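Local coordinates for protein lactococcal phage P2 ORF15 (Lactococcus phage p2, PDB 2WZP) that probably serves as the distal tail (Dit) protein, a ring-forming hub of the baseplate at the tip of the phage tail, at residues L135-V140 and I156-I161; P59-L64 and T85-E90; Y33-N38 and V120-Q125; G52-Y57 and F91-F96. One frame throughout, in Å; residues are numbered along the deposited sequence.

Contact 1 (L135-V140 and I156-I161)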
loop_
_atom_site.group_PDB
_atom_site.type_symbol
_atom_site.label_atom_id
_atom_site.label_comp_id
_atom_site.label_asym_id
_atom_site.label_seq_id
_atom_site.Cartn_x
_atom_site.Cartn_y
_atom_site.Cartn_z
ATOM N N LEU M 135 4.471 28.636 23.589
ATOM C CA LEU M 135 3.769 28.085 22.430
ATOM C C LEU M 135 2.446 28.795 22.150
ATOM O O LEU M 135 1.840 29.403 23.037
ATOM C CB LEU M 135 3.445 26.606 22.738
ATOM C CG LEU M 135 4.591 25.668 23.107
ATOM C CD1 LEU M 135 4.057 24.307 23.475
ATOM C CD2 LEU M 135 5.604 25.538 21.944
ATOM N N ALA M 136 1.968 28.656 20.926
ATOM C CA ALA M 136 0.687 29.183 20.487
ATOM C C ALA M 136 0.011 28.032 19.734
ATOM O O ALA M 136 0.638 27.385 18.894
ATOM C CB ALA M 136 0.901 30.366 19.569
ATOM N N LEU M 137 -1.245 27.737 20.085
ATOM C CA LEU M 137 -2.033 26.701 19.461
ATOM C C LEU M 137 -2.087 26.975 17.941
ATOM O O LEU M 137 -2.305 28.123 17.520
ATOM C CB LEU M 137 -3.427 26.757 20.097
ATOM C CG LEU M 137 -4.489 25.676 19.796
ATOM C CD1 LEU M 137 -5.260 25.927 18.533
ATOM C CD2 LEU M 137 -4.053 24.301 20.083
ATOM N N ALA M 138 -1.822 25.930 17.132
ATOM C CA ALA M 138 -1.863 25.982 15.671
ATOM C C ALA M 138 -3.118 25.243 15.197
ATOM O O ALA M 138 -3.797 25.701 14.272
ATOM C CB ALA M 138 -0.614 25.365 15.080
ATOM N N ASP M 139 -3.460 24.130 15.865
ATOM C CA ASP M 139 -4.659 23.357 15.596
ATOM C C ASP M 139 -4.953 22.355 16.688
ATOM O O ASP M 139 -4.068 21.943 17.429
ATOM C CB ASP M 139 -4.634 22.675 14.199
ATOM C CG ASP M 139 -3.436 21.800 13.945
ATOM O OD1 ASP M 139 -2.608 22.162 13.070
ATOM O OD2 ASP M 139 -3.300 20.768 14.640
ATOM N N VAL M 140 -6.225 21.979 16.786
ATOM C CA VAL M 140 -6.753 20.987 17.706
ATOM C C VAL M 140 -7.911 20.298 16.986
ATOM O O VAL M 140 -8.662 20.968 16.274
ATOM C CB VAL M 140 -7.124 21.544 19.099
ATOM C CG1 VAL M 140 -8.305 22.508 19.043
ATOM C CG2 VAL M 140 -7.375 20.412 20.099
ATOM N N ILE M 156 -3.110 17.740 18.955
ATOM C CA ILE M 156 -2.905 19.157 19.247
ATOM C C ILE M 156 -1.558 19.586 18.641
ATOM O O ILE M 156 -0.598 18.814 18.720
ATOM C CB ILE M 156 -3.076 19.484 20.754
ATOM C CG1 ILE M 156 -3.342 20.990 20.978
ATOM C CG2 ILE M 156 -1.940 18.929 21.647
ATOM C CD1 ILE M 156 -3.667 21.395 22.379
ATOM N N THR M 157 -1.514 20.750 17.965
ATOM C CA THR M 157 -0.302 21.285 17.315
ATOM C C THR M 157 -0.029 22.702 17.790
ATOM O O THR M 157 -0.938 23.539 17.843
ATOM C CB THR M 157 -0.399 21.259 15.790
ATOM O OG1 THR M 157 -0.847 19.984 15.352
ATOM C CG2 THR M 157 0.906 21.645 15.095
ATOM N N PHE M 158 1.246 22.971 18.086
ATOM C CA PHE M 158 1.670 24.265 18.555
ATOM C C PHE M 158 2.717 24.865 17.696
ATOM O O PHE M 158 3.701 24.207 17.338
ATOM C CB PHE M 158 2.254 24.164 19.968
ATOM C CG PHE M 158 1.264 23.797 21.035
ATOM C CD1 PHE M 158 0.482 24.770 21.642
ATOM C CD2 PHE M 158 1.157 22.483 21.484
ATOM C CE1 PHE M 158 -0.426 24.429 22.650
ATOM C CE2 PHE M 158 0.263 22.150 22.515
ATOM C CZ PHE M 158 -0.526 23.126 23.081
ATOM N N ASP M 159 2.563 26.165 17.469
ATOM C CA ASP M 159 3.574 26.993 16.838
ATOM C C ASP M 159 4.527 27.381 17.965
ATOM O O ASP M 159 4.093 27.647 19.074
ATOM C CB ASP M 159 2.952 28.259 16.243
ATOM C CG ASP M 159 2.415 28.106 14.836
ATOM O OD1 ASP M 159 3.102 27.439 14.003
ATOM O OD2 ASP M 159 1.410 28.797 14.506
ATOM N N ILE M 160 5.814 27.405 17.673
ATOM C CA ILE M 160 6.892 27.774 18.593
ATOM C C ILE M 160 7.052 29.290 18.628
ATOM O O ILE M 160 7.048 29.939 17.575
ATOM C CB ILE M 160 8.223 27.124 18.103
ATOM C CG1 ILE M 160 8.131 25.585 17.900
ATOM C CG2 ILE M 160 9.432 27.551 18.949
ATOM C CD1 ILE M 160 7.932 24.682 19.108
ATOM N N ILE M 161 7.280 29.845 19.832
ATOM C CA ILE M 161 7.574 31.260 20.021
ATOM C C ILE M 161 8.959 31.317 20.563
ATOM O O ILE M 161 9.831 31.938 19.949
ATOM C CB ILE M 161 6.542 32.011 20.894
ATOM C CG1 ILE M 161 5.175 31.990 20.199
ATOM C CG2 ILE M 161 6.986 33.466 21.207
ATOM C CD1 ILE M 161 4.057 31.897 21.121
HETATM O O HOH W 1 -0.567 29.902 16.244
#
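Leu135 to Val140 run antiparallel to Ile156 to Ile160, the strand directions 141° apart, and a classic beta bulge at Ala138 and Asp139 breaks the register. Before the bulge, Ala136 and Asp159 bond to each other both ways through their backbones. At the bulge, Thr157 O takes two N-H groups from the same face of its plane, Ala138 N at 2.6 Å and Asp139 N at 3.3 Å. The hydroxyl of Thr157 also reaches back to the bulge. Its OG1 donates to Asp139 OD2 at 2.7 Å, on the syn side and 29° out of the carboxylate plane. Asp159 is held differently. A water donates to its OD2 and to Leu137 O, and Gln88 bonds its OD1. On the other face of the sheet, Leu135 sits over the Phe158 ring, CD1 being 4.0 Å from the ring centroid in a CH-pi contact. Its CD2 lies beside Ile160 CD1 at 3.8 Å. Leu137 CG is anti to the backbone N (chi1 -172°), which swings CD2 back onto Ile156 CG1 at 3.5 Å. Helix 100-115 covers this apolar side, with Ile114 on Leu137 and Ile156. Strand 120-125 flanks one side of the pair and strand 89-95 the other. From the bulge onward, Asp139 and Val140 pair with a strand of a neighbouring subunit, so the sheet continues across the interface.

Contact 2 (P59-L64 and T85-E90)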
loop_
_atom_site.group_PDB
_atom_site.type_symbol
_atom_site.label_atom_id
_atom_site.label_comp_id
_atom_site.label_asym_id
_atom_site.label_seq_id
_atom_site.Cartn_x
_atom_site.Cartn_y
_atom_site.Cartn_z
ATOM N N PRO M 59 5.501 13.601 21.396
ATOM C CA PRO M 59 5.795 14.849 20.660
ATOM C C PRO M 59 6.363 14.504 19.290
ATOM O O PRO M 59 7.210 13.608 19.180
ATOM C CB PRO M 59 6.862 15.539 21.518
ATOM C CG PRO M 59 7.415 14.463 22.395
ATOM C CD PRO M 59 6.296 13.508 22.638
ATOM N N SER M 60 5.851 15.163 18.242
ATOM C CA SER M 60 6.269 14.888 16.867
ATOM C C SER M 60 7.768 15.062 16.709
ATOM O O SER M 60 8.436 14.160 16.208
ATOM C CB SER M 60 5.484 15.737 15.878
ATOM O OG SER M 60 5.624 17.109 16.190
ATOM N N ASN M 61 8.310 16.186 17.205
ATOM C CA ASN M 61 9.740 16.467 17.113
ATOM C C ASN M 61 10.120 17.588 18.061
ATOM O O ASN M 61 9.577 18.685 17.979
ATOM C CB ASN M 61 10.094 16.856 15.689
ATOM C CG ASN M 61 11.555 16.899 15.331
ATOM O OD1 ASN M 61 12.459 16.577 16.117
ATOM N ND2 ASN M 61 11.814 17.324 14.105
ATOM N N LEU M 62 11.069 17.303 18.954
ATOM C CA LEU M 62 11.644 18.265 19.887
ATOM C C LEU M 62 13.035 18.669 19.380
ATOM O O LEU M 62 13.778 19.368 20.073
ATOM C CB LEU M 62 11.747 17.657 21.301
ATOM C CG LEU M 62 10.457 17.221 21.977
ATOM C CD1 LEU M 62 10.775 16.566 23.277
ATOM C CD2 LEU M 62 9.473 18.391 22.145
ATOM N N GLY M 63 13.362 18.224 18.165
ATOM C CA GLY M 63 14.603 18.543 17.478
ATOM C C GLY M 63 14.530 19.872 16.762
ATOM O O GLY M 63 13.702 20.721 17.103
ATOM N N LEU M 64 15.425 20.080 15.793
ATOM C CA LEU M 64 15.505 21.336 15.037
ATOM C C LEU M 64 16.109 21.127 13.671
ATOM O O LEU M 64 16.646 20.041 13.370
ATOM C CB LEU M 64 16.317 22.437 15.808
ATOM C CG LEU M 64 17.723 22.142 16.335
ATOM C CD1 LEU M 64 18.714 22.023 15.213
ATOM C CD2 LEU M 64 18.200 23.286 17.148
ATOM N N THR M 85 15.726 26.738 12.593
ATOM C CA THR M 85 14.280 26.675 12.460
ATOM C C THR M 85 13.806 25.670 13.511
ATOM O O THR M 85 14.285 24.535 13.562
ATOM C CB THR M 85 13.878 26.285 11.021
ATOM O OG1 THR M 85 14.141 27.376 10.151
ATOM C CG2 THR M 85 12.425 25.911 10.897
ATOM N N GLN M 86 12.887 26.098 14.355
ATOM C CA GLN M 86 12.313 25.226 15.371
ATOM C C GLN M 86 11.000 24.667 14.829
ATOM O O GLN M 86 10.106 25.446 14.487
ATOM C CB GLN M 86 12.104 25.988 16.694
ATOM C CG GLN M 86 13.423 26.429 17.361
ATOM C CD GLN M 86 14.156 25.295 18.003
ATOM O OE1 GLN M 86 13.819 24.123 17.836
ATOM N NE2 GLN M 86 15.180 25.618 18.765
ATOM N N PRO M 87 10.865 23.337 14.668
ATOM C CA PRO M 87 9.613 22.806 14.107
ATOM C C PRO M 87 8.452 22.893 15.081
ATOM O O PRO M 87 8.682 23.007 16.289
ATOM C CB PRO M 87 9.964 21.350 13.784
ATOM C CG PRO M 87 11.038 20.995 14.720
ATOM C CD PRO M 87 11.829 22.252 14.954
ATOM N N GLN M 88 7.212 22.810 14.557
ATOM C CA GLN M 88 6.002 22.785 15.382
ATOM C C GLN M 88 5.996 21.506 16.205
ATOM O O GLN M 88 6.566 20.494 15.772
ATOM C CB GLN M 88 4.754 22.742 14.508
ATOM C CG GLN M 88 4.487 23.973 13.693
ATOM C CD GLN M 88 3.210 23.780 12.949
ATOM O OE1 GLN M 88 2.934 22.706 12.380
ATOM N NE2 GLN M 88 2.414 24.823 12.900
ATOM N N ILE M 89 5.340 21.535 17.371
ATOM C CA ILE M 89 5.211 20.342 18.189
ATOM C C ILE M 89 3.782 19.860 18.126
ATOM O O ILE M 89 2.844 20.567 18.508
ATOM C CB ILE M 89 5.710 20.450 19.656
ATOM C CG1 ILE M 89 7.051 21.199 19.757
ATOM C CG2 ILE M 89 5.808 19.032 20.268
ATOM C CD1 ILE M 89 7.549 21.533 21.231
ATOM N N GLU M 90 3.625 18.644 17.639
ATOM C CA GLU M 90 2.340 17.994 17.613
ATOM C C GLU M 90 2.382 16.897 18.666
ATOM O O GLU M 90 3.369 16.183 18.779
ATOM C CB GLU M 90 2.043 17.439 16.236
ATOM C CG GLU M 90 0.641 16.879 16.118
ATOM C CD GLU M 90 0.400 16.177 14.812
ATOM O OE1 GLU M 90 0.080 14.968 14.840
ATOM O OE2 GLU M 90 0.544 16.830 13.755
HETATM O O HOH W 2 6.556 18.438 13.939
HETATM O O HOH W 3 9.963 21.294 18.139
#
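The Asn61 amide and the Pro87 ring meet at about a right angle, with Pro87 CG over one amide face, 3.8 Å from Asn61 ND2. Gly63 N lies on the same side of that amide plane. It donates to Asn61 OD1 at 2.8 Å from well above the plane, 55° out of it. A second flat group, the amide of Gln86, has Leu64 off one face, with Leu64 CB 3.6 Å from Gln86 OE1. The Gln86 oxygen is hydrogen-bonded to Lys163 and the nitrogen to the backbone O of Asp324. Further along, Ser60 makes the direct polar link. Ser60 N donates to Glu90 O at 2.7 Å. Ser60 OG lies between its own backbone N and carbonyl carbon (chi1 56°), a position from which it accepts Glu90 N at 2.9 Å. Two waters bridge the segments. One joins Ser60 OG to Gln88 O, and the other donates to both Asn61 O and Pro87 O. On the buried side Ile89 packs against Pro59 and Leu62, its CG2 3.9 Å from Pro59 CB and its CD1 3.8 Å from Leu62 CD2. Asn61 OD1 also accepts the backbone N of Lys142 of another subunit. The bond from Gly63 N makes residues 61-63 an Asx turn, placed where the chain leaves the sheet and enters the long hairpin arm between the two segments.

Contact 3 (Y33-N38 and V120-Q125)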
loop_
_atom_site.group_PDB
_atom_site.type_symbol
_atom_site.label_atom_id
_atom_site.label_comp_id
_atom_site.label_asym_id
_atom_site.label_seq_id
_atom_site.Cartn_x
_atom_site.Cartn_y
_atom_site.Cartn_z
ATOM N N TYR M 33 5.671 16.778 31.636
ATOM C CA TYR M 33 5.216 17.906 30.830
ATOM C C TYR M 33 4.097 18.603 31.570
ATOM O O TYR M 33 3.261 17.943 32.178
ATOM C CB TYR M 33 4.681 17.467 29.454
ATOM C CG TYR M 33 5.723 17.031 28.450
ATOM C CD1 TYR M 33 6.778 17.872 28.099
ATOM C CD2 TYR M 33 5.583 15.838 27.751
ATOM C CE1 TYR M 33 7.719 17.488 27.146
ATOM C CE2 TYR M 33 6.501 15.460 26.768
ATOM C CZ TYR M 33 7.583 16.275 26.491
ATOM O OH TYR M 33 8.477 15.904 25.521
ATOM N N LYS M 34 4.048 19.931 31.496
ATOM C CA LYS M 34 2.968 20.704 32.119
ATOM C C LYS M 34 2.631 21.867 31.215
ATOM O O LYS M 34 3.525 22.397 30.563
ATOM C CB LYS M 34 3.387 21.238 33.506
ATOM C CG LYS M 34 3.487 20.177 34.566
ATOM C CD LYS M 34 4.043 20.730 35.843
ATOM C CE LYS M 34 4.022 19.719 36.967
ATOM N NZ LYS M 34 4.925 18.577 36.696
ATOM N N ILE M 35 1.365 22.269 31.169
ATOM C CA ILE M 35 0.936 23.436 30.405
ATOM C C ILE M 35 0.596 24.521 31.432
ATOM O O ILE M 35 -0.224 24.280 32.312
ATOM C CB ILE M 35 -0.235 23.101 29.434
ATOM C CG1 ILE M 35 0.258 22.294 28.197
ATOM C CG2 ILE M 35 -1.052 24.347 29.014
ATOM C CD1 ILE M 35 1.247 23.010 27.189
ATOM N N HIS M 36 1.281 25.680 31.359
ATOM C CA HIS M 36 1.045 26.824 32.245
ATOM C C HIS M 36 0.308 27.872 31.446
ATOM O O HIS M 36 0.708 28.165 30.312
ATOM C CB HIS M 36 2.361 27.428 32.748
ATOM C CG HIS M 36 3.186 26.510 33.580
ATOM N ND1 HIS M 36 3.228 26.630 34.953
ATOM C CD2 HIS M 36 4.009 25.504 33.201
ATOM C CE1 HIS M 36 4.055 25.684 35.368
ATOM N NE2 HIS M 36 4.548 24.980 34.347
ATOM N N THR M 37 -0.753 28.452 32.031
ATOM C CA THR M 37 -1.519 29.522 31.374
ATOM C C THR M 37 -0.848 30.888 31.595
ATOM O O THR M 37 -1.096 31.825 30.832
ATOM C CB THR M 37 -2.998 29.522 31.785
ATOM O OG1 THR M 37 -3.089 29.663 33.196
ATOM C CG2 THR M 37 -3.753 28.271 31.297
ATOM N N ASN M 38 0.023 30.996 32.623
ATOM C CA ASN M 38 0.745 32.223 32.915
ATOM C C ASN M 38 1.932 31.979 33.830
ATOM O O ASN M 38 1.906 32.362 35.005
ATOM C CB ASN M 38 -0.196 33.270 33.479
ATOM C CG ASN M 38 0.387 34.650 33.569
ATOM O OD1 ASN M 38 1.480 34.971 33.074
ATOM N ND2 ASN M 38 -0.324 35.489 34.264
ATOM N N VAL M 120 0.792 30.122 25.758
ATOM C CA VAL M 120 0.804 29.168 26.846
ATOM C C VAL M 120 2.272 28.655 26.941
ATOM O O VAL M 120 3.054 28.794 25.976
ATOM C CB VAL M 120 -0.286 28.115 26.484
ATOM C CG1 VAL M 120 0.250 26.708 26.231
ATOM C CG2 VAL M 120 -1.409 28.118 27.485
ATOM N N THR M 121 2.668 28.143 28.119
ATOM C CA THR M 121 4.043 27.669 28.334
ATOM C C THR M 121 4.103 26.187 28.666
ATOM O O THR M 121 3.500 25.738 29.653
ATOM C CB THR M 121 4.741 28.522 29.426
ATOM O OG1 THR M 121 4.836 29.864 28.974
ATOM C CG2 THR M 121 6.125 28.033 29.747
ATOM N N LEU M 122 4.869 25.443 27.873
ATOM C CA LEU M 122 5.116 24.033 28.134
ATOM C C LEU M 122 6.377 23.899 29.012
ATOM O O LEU M 122 7.425 24.468 28.704
ATOM C CB LEU M 122 5.280 23.250 26.813
ATOM C CG LEU M 122 5.687 21.771 26.905
ATOM C CD1 LEU M 122 4.484 20.894 27.260
ATOM C CD2 LEU M 122 6.303 21.328 25.603
ATOM N N GLU M 123 6.246 23.176 30.115
ATOM C CA GLU M 123 7.351 22.854 31.006
ATOM C C GLU M 123 7.815 21.441 30.620
ATOM O O GLU M 123 7.005 20.541 30.471
ATOM C CB GLU M 123 6.894 22.920 32.459
ATOM C CG GLU M 123 7.980 22.580 33.451
ATOM C CD GLU M 123 7.542 22.631 34.898
ATOM O OE1 GLU M 123 6.672 23.466 35.240
ATOM O OE2 GLU M 123 8.085 21.836 35.696
ATOM N N TYR M 124 9.097 21.272 30.395
ATOM C CA TYR M 124 9.712 20.007 29.991
ATOM C C TYR M 124 10.769 19.699 31.049
ATOM O O TYR M 124 11.783 20.398 31.152
ATOM C CB TYR M 124 10.329 20.165 28.588
ATOM C CG TYR M 124 11.092 18.992 28.013
ATOM C CD1 TYR M 124 10.756 17.681 28.342
ATOM C CD2 TYR M 124 12.076 19.186 27.047
ATOM C CE1 TYR M 124 11.402 16.595 27.747
ATOM C CE2 TYR M 124 12.702 18.110 26.417
ATOM C CZ TYR M 124 12.370 16.814 26.778
ATOM O OH TYR M 124 12.992 15.763 26.145
ATOM N N GLN M 125 10.468 18.709 31.894
ATOM C CA GLN M 125 11.334 18.331 33.002
ATOM C C GLN M 125 11.804 16.889 32.950
ATOM O O GLN M 125 11.001 15.976 32.756
ATOM C CB GLN M 125 10.660 18.618 34.353
ATOM C CG GLN M 125 11.659 18.521 35.484
ATOM C CD GLN M 125 11.061 18.602 36.844
ATOM O OE1 GLN M 125 9.896 18.253 37.079
ATOM N NE2 GLN M 125 11.878 19.044 37.780
HETATM O O HOH W 4 7.581 19.166 35.993
#
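His36 and Glu123 make the side-chain hydrogen bond of this strand pair: His36 NE2 donates to Glu123 OE1 at 2.8 Å. The oxygen uses its anti lone pair, and ring and carboxylate are nearly coplanar, 15° apart. With chi1 at 179° Glu123 points straight away from its own N and stays extended, which carries the carboxylate to the imidazole edge. Lys34 runs alongside Glu123 but makes no direct bridge, its NZ being 4.6 Å from Glu123 OE2. A water closes the gap, accepting from Lys34 NZ and donating to Glu123 OE2 and Gln125 OE1. On the opposite face, the Tyr33 and Tyr124 rings lie side by side, slid apart so that they barely overlap, with centroids 5.2 Å apart. Next to them Leu122 CD1 packs on Ile35 CD1 at 3.9 Å, and Ile35 CG2 touches Val120 CG1 at 3.9 Å. Four backbone bonds join the strands, among them Thr121 N to His36 O at 2.9 Å. A second shell fixes the polar groups. Asp44 bonds His36 ND1, so the imidazole is held at both nitrogens by carboxylates, which may favour its protonated form. Gln130 bonds Glu123 OE2. The tyrosine hydroxyls reach another subunit, Tyr33 to its Glu144 and Tyr124 to its Lys142. Strand 46-48 follows on the outer side of 32-36, and strand 130-140 lies beside 120-125.

Contact 4 (G52-Y57 and F91-F96)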
loop_
_atom_site.group_PDB
_atom_site.type_symbol
_atom_site.label_atom_id
_atom_site.label_comp_id
_atom_site.label_asym_id
_atom_site.label_seq_id
_atom_site.Cartn_x
_atom_site.Cartn_y
_atom_site.Cartn_z
ATOM N N GLY M 52 -2.183 14.047 34.855
ATOM C CA GLY M 52 -3.544 14.543 35.014
ATOM C C GLY M 52 -4.594 13.841 34.183
ATOM O O GLY M 52 -4.340 12.784 33.595
ATOM N N LYS M 53 -5.785 14.443 34.110
ATOM C CA LYS M 53 -6.929 13.894 33.385
ATOM C C LYS M 53 -6.864 14.205 31.898
ATOM O O LYS M 53 -7.561 13.585 31.099
ATOM C CB LYS M 53 -8.247 14.356 34.019
ATOM C CG LYS M 53 -8.377 13.941 35.486
ATOM C CD LYS M 53 -9.523 12.973 35.729
ATOM C CE LYS M 53 -9.959 13.054 37.165
ATOM N NZ LYS M 53 -11.279 12.407 37.369
ATOM N N VAL M 54 -6.016 15.175 31.539
ATOM C CA VAL M 54 -5.715 15.579 30.173
ATOM C C VAL M 54 -4.204 15.328 30.048
ATOM O O VAL M 54 -3.429 15.912 30.817
ATOM C CB VAL M 54 -6.084 17.062 29.909
ATOM C CG1 VAL M 54 -5.486 17.546 28.593
ATOM C CG2 VAL M 54 -7.588 17.256 29.896
ATOM N N ARG M 55 -3.791 14.440 29.105
ATOM C CA ARG M 55 -2.379 14.090 28.877
ATOM C C ARG M 55 -1.887 14.267 27.447
ATOM O O ARG M 55 -2.660 14.124 26.495
ATOM C CB ARG M 55 -2.109 12.653 29.328
ATOM C CG ARG M 55 -2.396 12.434 30.791
ATOM C CD ARG M 55 -1.984 11.069 31.238
ATOM N NE ARG M 55 -2.724 10.698 32.437
ATOM C CZ ARG M 55 -2.641 9.511 33.019
ATOM N NH1 ARG M 55 -1.833 8.581 32.532
ATOM N NH2 ARG M 55 -3.347 9.253 34.109
ATOM N N PHE M 56 -0.572 14.528 27.310
ATOM C CA PHE M 56 0.132 14.657 26.032
ATOM C C PHE M 56 1.044 13.461 25.902
ATOM O O PHE M 56 1.738 13.103 26.861
ATOM C CB PHE M 56 1.008 15.913 25.992
ATOM C CG PHE M 56 0.364 17.253 25.741
ATOM C CD1 PHE M 56 -1.020 17.366 25.547
ATOM C CD2 PHE M 56 1.135 18.408 25.701
ATOM C CE1 PHE M 56 -1.613 18.610 25.346
ATOM C CE2 PHE M 56 0.542 19.654 25.482
ATOM C CZ PHE M 56 -0.828 19.744 25.316
ATOM N N TYR M 57 1.057 12.858 24.717
ATOM C CA TYR M 57 1.897 11.718 24.383
ATOM C C TYR M 57 2.541 11.983 23.045
ATOM O O TYR M 57 1.979 12.684 22.208
ATOM C CB TYR M 57 1.048 10.435 24.249
ATOM C CG TYR M 57 0.394 9.973 25.533
ATOM C CD1 TYR M 57 1.074 9.159 26.429
ATOM C CD2 TYR M 57 -0.919 10.327 25.841
ATOM C CE1 TYR M 57 0.482 8.736 27.621
ATOM C CE2 TYR M 57 -1.534 9.887 27.022
ATOM C CZ TYR M 57 -0.827 9.090 27.910
ATOM O OH TYR M 57 -1.399 8.626 29.078
ATOM N N PHE M 91 1.344 16.831 19.486
ATOM C CA PHE M 91 1.196 15.823 20.524
ATOM C C PHE M 91 -0.130 15.085 20.290
ATOM O O PHE M 91 -1.040 15.618 19.651
ATOM C CB PHE M 91 1.089 16.496 21.898
ATOM C CG PHE M 91 2.317 17.156 22.459
ATOM C CD1 PHE M 91 3.265 16.416 23.156
ATOM C CD2 PHE M 91 2.458 18.539 22.420
ATOM C CE1 PHE M 91 4.364 17.037 23.743
ATOM C CE2 PHE M 91 3.551 19.165 23.021
ATOM C CZ PHE M 91 4.500 18.408 23.674
ATOM N N LYS M 92 -0.221 13.868 20.824
ATOM C CA LYS M 92 -1.420 13.067 20.893
ATOM C C LYS M 92 -2.057 13.585 22.209
ATOM O O LYS M 92 -1.373 13.664 23.231
ATOM C CB LYS M 92 -1.065 11.575 21.045
ATOM C CG LYS M 92 -0.817 10.841 19.751
ATOM C CD LYS M 92 -0.763 9.344 20.004
ATOM C CE LYS M 92 -0.706 8.526 18.732
ATOM N NZ LYS M 92 0.587 8.674 17.997
ATOM N N LEU M 93 -3.330 13.990 22.164
ATOM C CA LEU M 93 -4.039 14.538 23.321
ATOM C C LEU M 93 -5.102 13.515 23.706
ATOM O O LEU M 93 -5.963 13.151 22.900
ATOM C CB LEU M 93 -4.612 15.944 22.973
ATOM C CG LEU M 93 -5.656 16.634 23.879
ATOM C CD1 LEU M 93 -5.006 17.262 25.062
ATOM C CD2 LEU M 93 -6.287 17.781 23.164
ATOM N N GLU M 94 -4.945 12.961 24.895
ATOM C CA GLU M 94 -5.817 11.934 25.429
ATOM C C GLU M 94 -6.453 12.385 26.743
ATOM O O GLU M 94 -5.782 13.052 27.558
ATOM C CB GLU M 94 -5.020 10.646 25.610
ATOM C CG GLU M 94 -4.982 9.800 24.345
ATOM C CD GLU M 94 -4.401 8.404 24.485
ATOM O OE1 GLU M 94 -4.501 7.807 25.584
ATOM O OE2 GLU M 94 -3.867 7.892 23.475
ATOM N N THR M 95 -7.756 12.062 26.933
ATOM C CA THR M 95 -8.486 12.407 28.176
ATOM C C THR M 95 -8.799 11.180 29.026
ATOM O O THR M 95 -8.901 10.069 28.497
ATOM C CB THR M 95 -9.665 13.356 27.970
ATOM O OG1 THR M 95 -10.784 12.655 27.417
ATOM C CG2 THR M 95 -9.296 14.609 27.151
ATOM N N PHE M 96 -8.862 11.369 30.359
ATOM C CA PHE M 96 -9.061 10.290 31.334
ATOM C C PHE M 96 -10.220 10.564 32.312
ATOM O O PHE M 96 -10.150 10.206 33.486
ATOM C CB PHE M 96 -7.720 9.917 32.021
ATOM C CG PHE M 96 -6.628 9.572 31.026
ATOM C CD1 PHE M 96 -6.343 8.246 30.705
ATOM C CD2 PHE M 96 -5.904 10.571 30.383
ATOM C CE1 PHE M 96 -5.358 7.929 29.748
ATOM C CE2 PHE M 96 -4.950 10.252 29.405
ATOM C CZ PHE M 96 -4.669 8.934 29.104
#
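Gly52 O and the ring of Phe96 together hold Arg55. The carbonyl accepts Arg55 NE at 2.9 Å, in the plane of the guanidinium, which then lies flat on the ring, with Arg55 CZ 4.2 Å from the centroid and 5° off its normal. This is a cation-pi stack. Lys53 O takes Phe96 N at 2.7 Å, while its NZ forms a salt bridge with Glu102 of helix 100-115. Val54 turns to the other face, where its CG1 meets Leu93 CD1 at 3.6 Å and Phe110 of the helix packs over both. The Arg55 chain is extended from CG to NE (chi2 -174°), which takes the guanidinium out over the Phe96 ring. The backbones of Arg55 and Glu94 hydrogen-bond each other both ways. These are regular antiparallel pairs, and strand 54-57 is one of the two edge strands of its sheet within this chain. Phe56 comes next on the buried face. It makes an offset stack with Phe91, centroids 4.5 Å apart, so that Phe56 CD2 sits over the centre of the Phe91 ring. Leu93 CD1 lies at the edge of the Phe56 ring, in its plane, 3.7 Å from CE1. Tyr57 returns to the face of Arg55. Its ring edge takes Glu94 CB, 3.8 Å from CE2, and Phe96 CZ, and its OH receives a weak bond from Arg55 NH1.

Overall arrangement
All four contacts belong to the N-terminal domain. Contacts 1, 3 and 4 are strand pairs of one antiparallel sheet, and contact 2 joins a loop to the start of strand 89-95, which contact 4 also uses. Along the chain, contact 2 is nested inside contact 4, and contact 4 inside contact 3. Contact 1 follows after they close. Contact 1 lies in the middle of the sheet, its centre about 11 Å from that of contact 2, 13 Å from contact 3 and 15 Å from contact 4. Phe56, Phe91, Leu122 and Phe158 link the apolar sides of contacts 1, 3 and 4 into one core, which Pro59 of contact 2 joins by touching Phe91. Contacts 1, 2 and 3 also touch neighbouring subunits, consistent with assembly into a ring.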